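Local structure of DNA translocase coupling protein (Clostridium perfringens, 6O1W) at residues A[92-98]-A[115-119]; A[160-165]-A[179-185]; A[233-237]-A[276-280]; A[320-326]-A[337-342]. The protein probably acts as a membrane-bound ATPase of the FtsK/SpoIIIE family that couples ATP binding to the movement of plasmid DNA during conjugation. One frame throughout, in Å; residues are numbered along the deposited sequence.

One mixed sheet can serve several ends, and the four contacts of this chain, the portion carrying the FtsK/SpoIIIE-type P-loop NTPase domain, all reach the same one. Contacts 1 and 4 are neighbours, with centres about 8 Å apart, because strands 111-116 and 334-340 pair: Gln116 O lies 2.8 Å from Gln339 N. Contacts 2 and 3, with centres about 13 Å apart, meet where Val163 O lies 3.1 Å from Asp234 N. Contacts 1 and 2 lie on opposite sides of the chain's centre, with centres about 33 Å apart. Contact 3 adjoins the P-loop, contact 4 contains Ala340, which binds ATP in another structure of this protein (no nucleotide is bound here), and contact 2 borders a bound glucose.

Contact 1: residues A[92-98]-A[115-119]; sequences AKIPKYL and GQTFS
Residues 92-98 and 115-119 run almost antiparallel, their end-to-end directions 162° apart, and illustrate how a loop can pack along a strand with waters, not direct backbone bonds, between the two. The 92-98 segment belongs to the connection between strand 82-89 of the four-stranded antiparallel sheet and strand 111-116 of the large mixed sheet of the P-loop NTPase domain. It is mostly extended, while 115-119 leaves strand 111-116 and turns at Phe118 (phi/psi -63/-47°). CA of Ile94 lies 5.8 Å from CA of Phe118, and CA of Leu98 lies 7.5 Å from CA of Gly115. At its phi/psi of 155/-162° Gly115 could hardly be anything but glycine.

Ile94, chi1 p, sets CG2 3.4 Å from Thr117 C and over one face of the Phe118 ring, a CH-pi contact 4.2 Å from the centroid. Phe118, chi1 m, also brings CE1 to 3.8 Å from Ala92 CB. Farther along, Leu98 CD2 packs 3.6 Å from Gln116 N, and Pro95 CG sits 3.6 Å from Gln116 OE1. The Thr117 CA-to-CB bond points away, and OG1 is hydrogen-bonded to Gln337 O. Two waters link the segments. One donates to Lys93 O (2.7 Å) and Phe118 O (3.1 Å); another donates to Lys93 O (2.7 Å) and Thr117 O (2.9 Å) and accepts from Gln116 NE2 at 2.7 Å.

Contact 2: residues A[160-165]-A[179-185]; sequences AYMVDF and GQVITEV. With BGC (beta-D-glucopyranose), chain E.
A parallel strand pair ends the mixed sheet here: strand 179-182 is the outermost in this chain, and strand 159-163 lies between it and strand 229-233. The axes of 160-163 and 179-182 approach to 4.7 Å at 18°. Tyr161 pairs with Gln180, Met162 with Val181 and Val163 with Ile182, with CA atoms 5.1, 4.7 and 4.8 Å apart respectively.

The ladder follows the parallel pattern: Met162 N donates to Gln180 O (2.8 Å), Ile182 N to Met162 O (2.7 Å) and Asp164 N to Ile182 O (2.9 Å). At its start, Gln180 N to Ala160 O is weak at 3.4 Å. Beyond the strands a water donates to both Phe165 O (2.7 Å) and Thr183 O (2.8 Å). The intervening backbone groups of Tyr161 and Val163 bond to strand 229-233 and, from Val163, to Asp234 just beyond it. The Asp164 carboxylate accepts from Lys166 N (OD1) and Glu170 N (OD2), and OE2 of Glu184, the N-cap of helix 185-209, from Ala187 N.

On one face the chi1 m side chain of selenomethionine Met162 curls over, CE 3.6 Å from Gly179 C, where a CB would clash. Elsewhere Phe165, chi1 m, places CE2 4.0 Å from Val185 CB. Tyr161 OH lies 2.7 Å from glucose O1, in a pocket completed by Gln180 and Tyr194. The chemistry thus divides: backbone bonding fixes the strands, while polar side-chain ends meet sugar, loop and helix.

Contact 3: residues A[233-237]-A[276-280]; sequences IDELA and IGVQR
Backbone hydrogen bonds continue a parallel strand pairing into the loop after strand 229-233, at the C-terminal ends of neighbouring strands 229-233 and 272-278 of the P-loop NTPase sheet. Ile233 pairs with Ile276 (CA atoms 4.8 Å apart), Gly277 N donates to Ile233 O at 2.8 Å, and Leu236 N donates to Gly277 O at 2.8 Å. A CB on Gly277 would clash with Asp234 O.

Among side-chain bonds, the Glu235 carboxylate, reached through chi1 t and chi2 p, accepts from Gln279 N at OE1 (2.8 Å) and from Ala237 N at OE2 (2.8 Å), a capping bond before helix 237-240. A water joins Glu235 OE2 (2.7 Å) to Arg280 N (2.9 Å).

Apolar contacts come mainly from Leu236, whose CB lies 3.5 Å from Ile276 CG2 and 3.4 Å from Val278 CG1.

The CA-to-CB bond of Asp234 points away from 276-280, and OD1 makes a weak hydrogen bond to Ser143 OG of the P-loop. Asp234-Glu235 after a hydrophobic strand fits a Walker B motif, probably with Glu235 held by backbone amides while Asp234 serves the P-loop side.

Contact 4: residues A[320-326]-A[337-342]; sequences LPEVKGR and QFQAFY
A single glutamine side chain clasps the turn opposite it. Gln339, with chi1 t and chi2 p, donates from NE2 to Lys324 O at 2.9 Å and accepts at OE1 from Arg326 NE at 2.8 Å, so both ends of its amide are engaged by segment 320-326. The turn is type II, Val323 to Arg326, closed by Arg326 N to Val323 O at 3.2 Å. Gly325 takes positive phi (82/7°), and a CB there would strike Gln339 NE2.

Behind the turn begins the antiparallel hairpin of strands 326-331 and 334-340, part of the mixed sheet of the NTPase domain. Arg326 and Gln339 form a non-hydrogen-bonded pair, CA atoms 4.6 Å apart, followed by Ala340 N donating to Gly325 O at 2.8 Å. Ala340 contacts ATP in another structure of this protein; no nucleotide is bound here.

Arg326, chi1 t with chi2 and chi3 p, lays CD 3.3 Å from Phe338 O, and its NH2 bonds Pro95 O of contact 1. Leu320 CD2 packs 3.8 Å from Gln337 CG. At the other end, Lys324 stretches NZ to 3.8 Å from Tyr342 CE1, while the Tyr342 side chain touches Val144 of helix 142-155.

Contact 1: residues A[92-98]-A[115-119]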
# COMPACT_ATOMS: atom_id res chain seq x y z
N ALA A 92 -8.39 -9.28 -17.05
CA ALA A 92 -8.00 -8.71 -15.75
C ALA A 92 -7.37 -7.34 -16.01
O ALA A 92 -6.14 -7.18 -15.99
CB ALA A 92 -7.03 -9.65 -15.02
N LYS A 93 -8.23 -6.35 -16.28
CA LYS A 93 -7.83 -5.00 -16.65
C LYS A 93 -7.82 -4.01 -15.47
O LYS A 93 -8.78 -3.93 -14.69
CB LYS A 93 -8.69 -4.50 -17.81
CG LYS A 93 -8.07 -3.33 -18.58
CD LYS A 93 -7.41 -3.77 -19.90
CE LYS A 93 -6.67 -2.62 -20.57
NZ LYS A 93 -6.05 -3.03 -21.86
N ILE A 94 -6.71 -3.28 -15.34
CA ILE A 94 -6.49 -2.21 -14.37
C ILE A 94 -5.61 -1.18 -15.08
O ILE A 94 -4.76 -1.59 -15.86
CB ILE A 94 -5.92 -2.63 -12.96
CG1 ILE A 94 -4.68 -3.52 -13.04
CG2 ILE A 94 -6.99 -3.29 -12.10
CD1 ILE A 94 -4.19 -3.97 -11.66
N PRO A 95 -5.76 0.14 -14.81
CA PRO A 95 -4.93 1.12 -15.51
C PRO A 95 -3.45 1.02 -15.19
O PRO A 95 -3.07 0.44 -14.17
CB PRO A 95 -5.52 2.47 -15.06
CG PRO A 95 -6.86 2.16 -14.51
CD PRO A 95 -6.72 0.81 -13.91
N LYS A 96 -2.61 1.59 -16.06
CA LYS A 96 -1.15 1.62 -15.87
C LYS A 96 -0.74 3.04 -15.44
O LYS A 96 0.43 3.30 -15.16
CB LYS A 96 -0.42 1.18 -17.16
CG LYS A 96 -0.71 -0.26 -17.56
CD LYS A 96 0.31 -0.75 -18.60
CE LYS A 96 0.21 -2.24 -18.83
NZ LYS A 96 1.37 -2.77 -19.58
N TYR A 97 -1.73 3.94 -15.43
CA TYR A 97 -1.63 5.33 -15.02
C TYR A 97 -3.01 5.78 -14.62
O TYR A 97 -3.97 5.59 -15.37
CB TYR A 97 -1.06 6.23 -16.13
CG TYR A 97 -0.91 7.67 -15.72
CD1 TYR A 97 -0.08 8.04 -14.66
CD2 TYR A 97 -1.57 8.69 -16.41
CE1 TYR A 97 0.08 9.37 -14.29
CE2 TYR A 97 -1.41 10.02 -16.06
CZ TYR A 97 -0.59 10.36 -14.99
OH TYR A 97 -0.43 11.68 -14.65
N LEU A 98 -3.12 6.37 -13.43
CA LEU A 98 -4.40 6.80 -12.89
C LEU A 98 -4.18 8.10 -12.12
O LEU A 98 -3.85 8.07 -10.92
CB LEU A 98 -4.96 5.68 -12.00
CG LEU A 98 -6.30 5.85 -11.38
CD1 LEU A 98 -7.41 5.74 -12.43
CD2 LEU A 98 -6.48 4.83 -10.29
N GLY A 115 -7.01 4.09 -5.04
CA GLY A 115 -6.81 3.75 -6.43
C GLY A 115 -7.80 2.75 -6.99
O GLY A 115 -8.85 2.52 -6.39
N GLN A 116 -7.45 2.13 -8.12
CA GLN A 116 -8.34 1.22 -8.85
C GLN A 116 -7.92 -0.21 -8.89
O GLN A 116 -6.78 -0.50 -9.25
CB GLN A 116 -8.49 1.71 -10.31
CG GLN A 116 -9.79 1.24 -10.96
CD GLN A 116 -9.97 1.77 -12.36
OE1 GLN A 116 -9.83 2.96 -12.63
NE2 GLN A 116 -10.32 0.89 -13.27
N THR A 117 -8.88 -1.12 -8.61
CA THR A 117 -8.68 -2.57 -8.70
C THR A 117 -9.52 -3.10 -9.90
O THR A 117 -9.97 -2.29 -10.72
CB THR A 117 -8.89 -3.27 -7.33
OG1 THR A 117 -8.35 -4.60 -7.41
CG2 THR A 117 -10.36 -3.33 -6.90
N PHE A 118 -9.68 -4.43 -10.05
CA PHE A 118 -10.40 -5.07 -11.17
C PHE A 118 -11.88 -4.70 -11.24
O PHE A 118 -12.37 -4.36 -12.31
CB PHE A 118 -10.20 -6.59 -11.17
CG PHE A 118 -8.74 -6.99 -11.10
CD1 PHE A 118 -7.94 -6.91 -12.24
CD2 PHE A 118 -8.16 -7.35 -9.90
CE1 PHE A 118 -6.58 -7.23 -12.17
CE2 PHE A 118 -6.78 -7.64 -9.83
CZ PHE A 118 -6.01 -7.59 -10.97
N SER A 119 -12.58 -4.76 -10.09
CA SER A 119 -13.98 -4.41 -9.94
C SER A 119 -14.06 -3.28 -8.93
O SER A 119 -14.04 -3.54 -7.72
CB SER A 119 -14.80 -5.60 -9.45
OG SER A 119 -14.70 -6.72 -10.31
O HOH W 1 -10.04 -1.83 -13.55
O HOH W 2 -11.17 -5.19 -15.01

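Contact 2: residues A[160-165]-A[179-185]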
# COMPACT_ATOMS: atom_id res chain seq x y z
N ALA A 160 -3.71 17.88 10.72
CA ALA A 160 -2.59 17.08 10.26
C ALA A 160 -1.28 17.35 10.94
O ALA A 160 -0.94 18.49 11.23
CB ALA A 160 -2.42 17.26 8.75
N TYR A 161 -0.50 16.28 11.12
CA TYR A 161 0.84 16.31 11.68
C TYR A 161 1.71 15.49 10.74
O TYR A 161 1.34 14.38 10.35
CB TYR A 161 0.90 15.76 13.11
CG TYR A 161 0.18 16.64 14.09
CD1 TYR A 161 0.75 17.82 14.56
CD2 TYR A 161 -1.07 16.28 14.58
CE1 TYR A 161 0.10 18.61 15.51
CE2 TYR A 161 -1.76 17.10 15.46
CZ TYR A 161 -1.17 18.26 15.93
OH TYR A 161 -1.89 19.06 16.78
N MSE A 162 2.85 16.06 10.33
CA MSE A 162 3.69 15.37 9.36
C MSE A 162 5.07 15.24 9.92
O MSE A 162 5.61 16.20 10.48
CB MSE A 162 3.67 16.11 8.03
CG MSE A 162 2.32 16.04 7.34
SE MSE A 162 1.88 17.72 6.44
CE MSE A 162 1.44 18.85 7.93
N VAL A 163 5.63 14.03 9.83
CA VAL A 163 6.95 13.74 10.38
C VAL A 163 7.93 13.42 9.26
O VAL A 163 7.72 12.46 8.50
CB VAL A 163 6.89 12.59 11.43
CG1 VAL A 163 8.28 12.27 11.98
CG2 VAL A 163 5.92 12.93 12.56
N ASP A 164 9.04 14.19 9.20
CA ASP A 164 10.11 13.96 8.23
C ASP A 164 11.42 14.44 8.77
O ASP A 164 11.66 15.64 8.74
CB ASP A 164 9.78 14.61 6.86
CG ASP A 164 10.92 14.61 5.83
OD1 ASP A 164 11.80 13.72 5.90
OD2 ASP A 164 10.92 15.50 4.97
N PHE A 165 12.31 13.52 9.17
CA PHE A 165 13.61 13.85 9.76
C PHE A 165 14.63 14.31 8.75
O PHE A 165 15.70 14.75 9.16
CB PHE A 165 14.15 12.69 10.61
CG PHE A 165 13.44 12.47 11.95
CD1 PHE A 165 12.23 13.12 12.23
CD2 PHE A 165 13.94 11.58 12.88
CE1 PHE A 165 11.58 12.90 13.45
CE2 PHE A 165 13.26 11.34 14.09
CZ PHE A 165 12.08 12.00 14.36
N GLY A 179 -0.75 22.36 8.31
CA GLY A 179 -0.44 21.58 9.49
C GLY A 179 0.97 21.79 9.99
O GLY A 179 1.69 22.68 9.54
N GLN A 180 1.37 20.97 10.93
CA GLN A 180 2.67 21.07 11.57
C GLN A 180 3.59 20.00 11.00
O GLN A 180 3.23 18.81 10.96
CB GLN A 180 2.50 20.81 13.05
CG GLN A 180 3.20 21.77 13.98
CD GLN A 180 2.85 21.38 15.39
OE1 GLN A 180 1.80 21.77 15.93
NE2 GLN A 180 3.69 20.57 16.02
N VAL A 181 4.79 20.42 10.60
CA VAL A 181 5.84 19.54 10.09
C VAL A 181 6.90 19.40 11.18
O VAL A 181 7.45 20.40 11.62
CB VAL A 181 6.46 20.01 8.73
CG1 VAL A 181 7.49 19.00 8.21
CG2 VAL A 181 5.38 20.28 7.68
N ILE A 182 7.15 18.16 11.63
CA ILE A 182 8.13 17.80 12.65
C ILE A 182 9.34 17.24 11.89
O ILE A 182 9.20 16.25 11.17
CB ILE A 182 7.49 16.80 13.65
CG1 ILE A 182 6.51 17.51 14.62
CG2 ILE A 182 8.54 16.03 14.43
CD1 ILE A 182 5.14 17.97 14.01
N THR A 183 10.51 17.88 12.06
CA THR A 183 11.73 17.55 11.33
C THR A 183 12.88 16.96 12.16
O THR A 183 13.95 16.66 11.61
CB THR A 183 12.24 18.81 10.59
OG1 THR A 183 12.65 19.75 11.56
CG2 THR A 183 11.19 19.43 9.69
N GLU A 184 12.71 16.86 13.48
CA GLU A 184 13.77 16.33 14.34
C GLU A 184 13.17 15.53 15.49
O GLU A 184 12.00 15.69 15.80
CB GLU A 184 14.78 17.44 14.78
CG GLU A 184 14.57 18.07 16.15
CD GLU A 184 13.49 19.11 16.32
OE1 GLU A 184 13.05 19.69 15.30
OE2 GLU A 184 13.11 19.38 17.48
N VAL A 185 13.98 14.67 16.11
CA VAL A 185 13.61 13.74 17.17
C VAL A 185 13.06 14.44 18.45
O VAL A 185 12.14 13.89 19.06
CB VAL A 185 14.77 12.73 17.47
CG1 VAL A 185 15.96 13.39 18.18
CG2 VAL A 185 14.26 11.52 18.22
C2 BGC E . -0.71 21.33 19.81
C3 BGC E . 0.05 21.50 21.12
C4 BGC E . 1.13 20.43 21.24
C5 BGC E . 2.03 20.45 20.01
C6 BGC E . 3.03 19.32 20.00
C1 BGC E . 0.27 21.35 18.64
O1 BGC E . -0.41 21.18 17.44
O2 BGC E . -1.68 22.36 19.66
O3 BGC E . -0.84 21.45 22.22
O4 BGC E . 1.92 20.64 22.40
O5 BGC E . 1.24 20.31 18.82
O6 BGC E . 3.81 19.34 18.81
O HOH W 3 16.48 15.50 11.59

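Contact 3: residues A[233-237]-A[276-280]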
# COMPACT_ATOMS: atom_id res chain seq x y z
N ILE A 233 3.81 9.69 8.76
CA ILE A 233 5.20 9.42 9.07
C ILE A 233 5.79 9.02 7.74
O ILE A 233 5.48 7.94 7.21
CB ILE A 233 5.30 8.31 10.17
CG1 ILE A 233 4.65 8.80 11.52
CG2 ILE A 233 6.73 7.81 10.35
CD1 ILE A 233 4.34 7.70 12.53
N ASP A 234 6.61 9.90 7.16
CA ASP A 234 7.25 9.67 5.86
C ASP A 234 8.13 8.43 5.87
O ASP A 234 8.11 7.68 4.89
CB ASP A 234 8.07 10.89 5.43
CG ASP A 234 8.62 10.74 4.01
OD1 ASP A 234 7.82 10.87 3.04
OD2 ASP A 234 9.84 10.47 3.87
N GLU A 235 8.87 8.18 6.97
CA GLU A 235 9.74 7.02 7.00
C GLU A 235 9.79 6.47 8.40
O GLU A 235 10.34 7.13 9.30
CB GLU A 235 11.14 7.36 6.42
CG GLU A 235 12.16 6.21 6.47
CD GLU A 235 11.64 4.88 5.95
OE1 GLU A 235 11.36 4.78 4.74
OE2 GLU A 235 11.47 3.96 6.79
N LEU A 236 9.22 5.26 8.59
CA LEU A 236 9.17 4.59 9.89
C LEU A 236 10.58 4.28 10.44
O LEU A 236 10.75 4.35 11.66
CB LEU A 236 8.33 3.30 9.84
CG LEU A 236 7.94 2.60 11.17
CD1 LEU A 236 7.22 3.53 12.13
CD2 LEU A 236 7.10 1.39 10.91
N ALA A 237 11.57 4.00 9.56
CA ALA A 237 12.95 3.72 9.99
C ALA A 237 13.57 4.86 10.82
O ALA A 237 14.35 4.59 11.72
CB ALA A 237 13.84 3.38 8.80
N ILE A 276 1.79 5.52 7.71
CA ILE A 276 3.22 5.23 7.78
C ILE A 276 3.84 4.78 6.47
O ILE A 276 3.36 3.83 5.86
CB ILE A 276 3.50 4.18 8.89
CG1 ILE A 276 2.76 4.49 10.21
CG2 ILE A 276 5.01 4.01 9.12
CD1 ILE A 276 2.61 3.28 11.12
N GLY A 277 4.94 5.41 6.09
CA GLY A 277 5.74 5.01 4.94
C GLY A 277 6.96 4.22 5.38
O GLY A 277 7.56 4.52 6.43
N VAL A 278 7.31 3.19 4.61
CA VAL A 278 8.49 2.35 4.83
C VAL A 278 9.19 2.07 3.49
O VAL A 278 8.59 1.52 2.57
CB VAL A 278 8.24 1.04 5.64
CG1 VAL A 278 8.14 1.30 7.12
CG2 VAL A 278 7.00 0.31 5.17
N GLN A 279 10.45 2.45 3.39
CA GLN A 279 11.19 2.21 2.15
C GLN A 279 11.83 0.80 2.07
O GLN A 279 11.86 0.17 0.99
CB GLN A 279 12.26 3.28 1.95
CG GLN A 279 12.83 3.28 0.55
CD GLN A 279 14.10 4.06 0.53
OE1 GLN A 279 15.20 3.48 0.58
NE2 GLN A 279 13.97 5.37 0.49
N ARG A 280 12.37 0.34 3.20
CA ARG A 280 13.11 -0.90 3.29
C ARG A 280 12.52 -1.74 4.43
O ARG A 280 12.84 -1.47 5.60
CB ARG A 280 14.60 -0.57 3.55
CG ARG A 280 15.58 -1.64 3.10
CD ARG A 280 17.00 -1.41 3.63
NE ARG A 280 17.02 -1.19 5.07
CZ ARG A 280 17.02 -2.15 5.99
NH1 ARG A 280 17.06 -3.42 5.62
NH2 ARG A 280 17.00 -1.85 7.28
O HOH W 4 12.76 1.84 5.67

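Contact 4: residues A[320-326]-A[337-342]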
# COMPACT_ATOMS: atom_id res chain seq x y z
N LEU A 320 4.36 -8.98 -8.59
CA LEU A 320 3.78 -7.82 -9.27
C LEU A 320 4.46 -7.50 -10.61
O LEU A 320 5.67 -7.62 -10.68
CB LEU A 320 3.87 -6.57 -8.37
CG LEU A 320 2.81 -6.41 -7.25
CD1 LEU A 320 3.16 -5.22 -6.36
CD2 LEU A 320 1.41 -6.25 -7.85
N PRO A 321 3.72 -7.01 -11.64
CA PRO A 321 4.40 -6.55 -12.85
C PRO A 321 5.11 -5.22 -12.56
O PRO A 321 4.68 -4.47 -11.66
CB PRO A 321 3.25 -6.33 -13.84
CG PRO A 321 2.09 -6.01 -13.00
CD PRO A 321 2.26 -6.78 -11.72
N GLU A 322 6.17 -4.92 -13.34
CA GLU A 322 6.98 -3.69 -13.21
C GLU A 322 6.29 -2.49 -13.83
O GLU A 322 6.74 -1.98 -14.86
CB GLU A 322 8.39 -3.91 -13.78
CG GLU A 322 9.27 -4.74 -12.87
CD GLU A 322 10.65 -5.00 -13.45
OE1 GLU A 322 10.85 -6.09 -14.04
OE2 GLU A 322 11.52 -4.11 -13.32
N VAL A 323 5.20 -2.04 -13.19
CA VAL A 323 4.38 -0.90 -13.58
C VAL A 323 4.46 0.12 -12.43
O VAL A 323 4.23 -0.24 -11.27
CB VAL A 323 2.90 -1.35 -13.80
CG1 VAL A 323 1.98 -0.17 -14.11
CG2 VAL A 323 2.80 -2.42 -14.87
N LYS A 324 4.77 1.39 -12.76
CA LYS A 324 4.82 2.44 -11.74
C LYS A 324 3.42 2.68 -11.18
O LYS A 324 2.44 2.82 -11.95
CB LYS A 324 5.43 3.74 -12.30
CG LYS A 324 5.97 4.66 -11.19
CD LYS A 324 6.51 5.98 -11.74
CE LYS A 324 6.76 7.02 -10.67
NZ LYS A 324 5.50 7.49 -10.03
N GLY A 325 3.34 2.72 -9.85
CA GLY A 325 2.09 2.94 -9.13
C GLY A 325 1.24 1.69 -8.96
O GLY A 325 0.12 1.78 -8.47
N ARG A 326 1.77 0.52 -9.33
CA ARG A 326 1.06 -0.75 -9.17
C ARG A 326 1.40 -1.34 -7.80
O ARG A 326 2.57 -1.48 -7.44
CB ARG A 326 1.40 -1.70 -10.31
CG ARG A 326 0.56 -2.98 -10.33
CD ARG A 326 -0.92 -2.69 -10.53
NE ARG A 326 -1.23 -2.04 -11.80
CZ ARG A 326 -1.21 -2.63 -13.00
NH1 ARG A 326 -0.84 -3.90 -13.11
NH2 ARG A 326 -1.58 -1.97 -14.08
N GLN A 337 -4.43 -6.83 -6.10
CA GLN A 337 -3.61 -5.94 -6.89
C GLN A 337 -4.45 -4.70 -7.26
O GLN A 337 -5.64 -4.83 -7.54
CB GLN A 337 -3.11 -6.70 -8.17
CG GLN A 337 -2.18 -5.89 -9.05
CD GLN A 337 -1.60 -6.59 -10.27
OE1 GLN A 337 -1.87 -7.75 -10.63
NE2 GLN A 337 -0.78 -5.87 -10.95
N PHE A 338 -3.85 -3.51 -7.23
CA PHE A 338 -4.53 -2.29 -7.63
C PHE A 338 -3.52 -1.28 -8.15
O PHE A 338 -2.34 -1.37 -7.80
CB PHE A 338 -5.34 -1.66 -6.44
CG PHE A 338 -4.54 -0.84 -5.46
CD1 PHE A 338 -3.77 -1.45 -4.47
CD2 PHE A 338 -4.59 0.56 -5.49
CE1 PHE A 338 -3.07 -0.68 -3.53
CE2 PHE A 338 -3.87 1.32 -4.56
CZ PHE A 338 -3.10 0.69 -3.60
N GLN A 339 -4.03 -0.28 -8.93
CA GLN A 339 -3.26 0.85 -9.43
C GLN A 339 -3.55 2.03 -8.53
O GLN A 339 -4.69 2.46 -8.42
CB GLN A 339 -3.67 1.22 -10.88
CG GLN A 339 -2.77 2.31 -11.55
CD GLN A 339 -1.31 1.92 -11.70
OE1 GLN A 339 -0.95 0.74 -11.80
NE2 GLN A 339 -0.42 2.91 -11.69
N ALA A 340 -2.52 2.56 -7.90
CA ALA A 340 -2.60 3.70 -7.01
C ALA A 340 -2.71 4.98 -7.80
O ALA A 340 -2.11 5.10 -8.86
CB ALA A 340 -1.35 3.75 -6.13
N PHE A 341 -3.43 5.96 -7.25
CA PHE A 341 -3.55 7.30 -7.83
C PHE A 341 -2.18 7.96 -7.84
O PHE A 341 -1.41 7.82 -6.88
CB PHE A 341 -4.46 8.20 -6.98
CG PHE A 341 -5.92 7.82 -6.97
CD1 PHE A 341 -6.65 7.77 -8.15
CD2 PHE A 341 -6.58 7.57 -5.78
CE1 PHE A 341 -8.00 7.41 -8.14
CE2 PHE A 341 -7.94 7.25 -5.77
CZ PHE A 341 -8.64 7.17 -6.95
N TYR A 342 -1.89 8.69 -8.92
CA TYR A 342 -0.66 9.46 -8.94
C TYR A 342 -1.09 10.85 -8.55
O TYR A 342 -1.92 11.47 -9.24
CB TYR A 342 0.11 9.41 -10.28
CG TYR A 342 1.38 10.24 -10.22
CD1 TYR A 342 2.44 9.87 -9.39
CD2 TYR A 342 1.50 11.41 -10.95
CE1 TYR A 342 3.58 10.67 -9.27
CE2 TYR A 342 2.65 12.19 -10.88
CZ TYR A 342 3.68 11.83 -10.03
OH TYR A 342 4.81 12.62 -9.95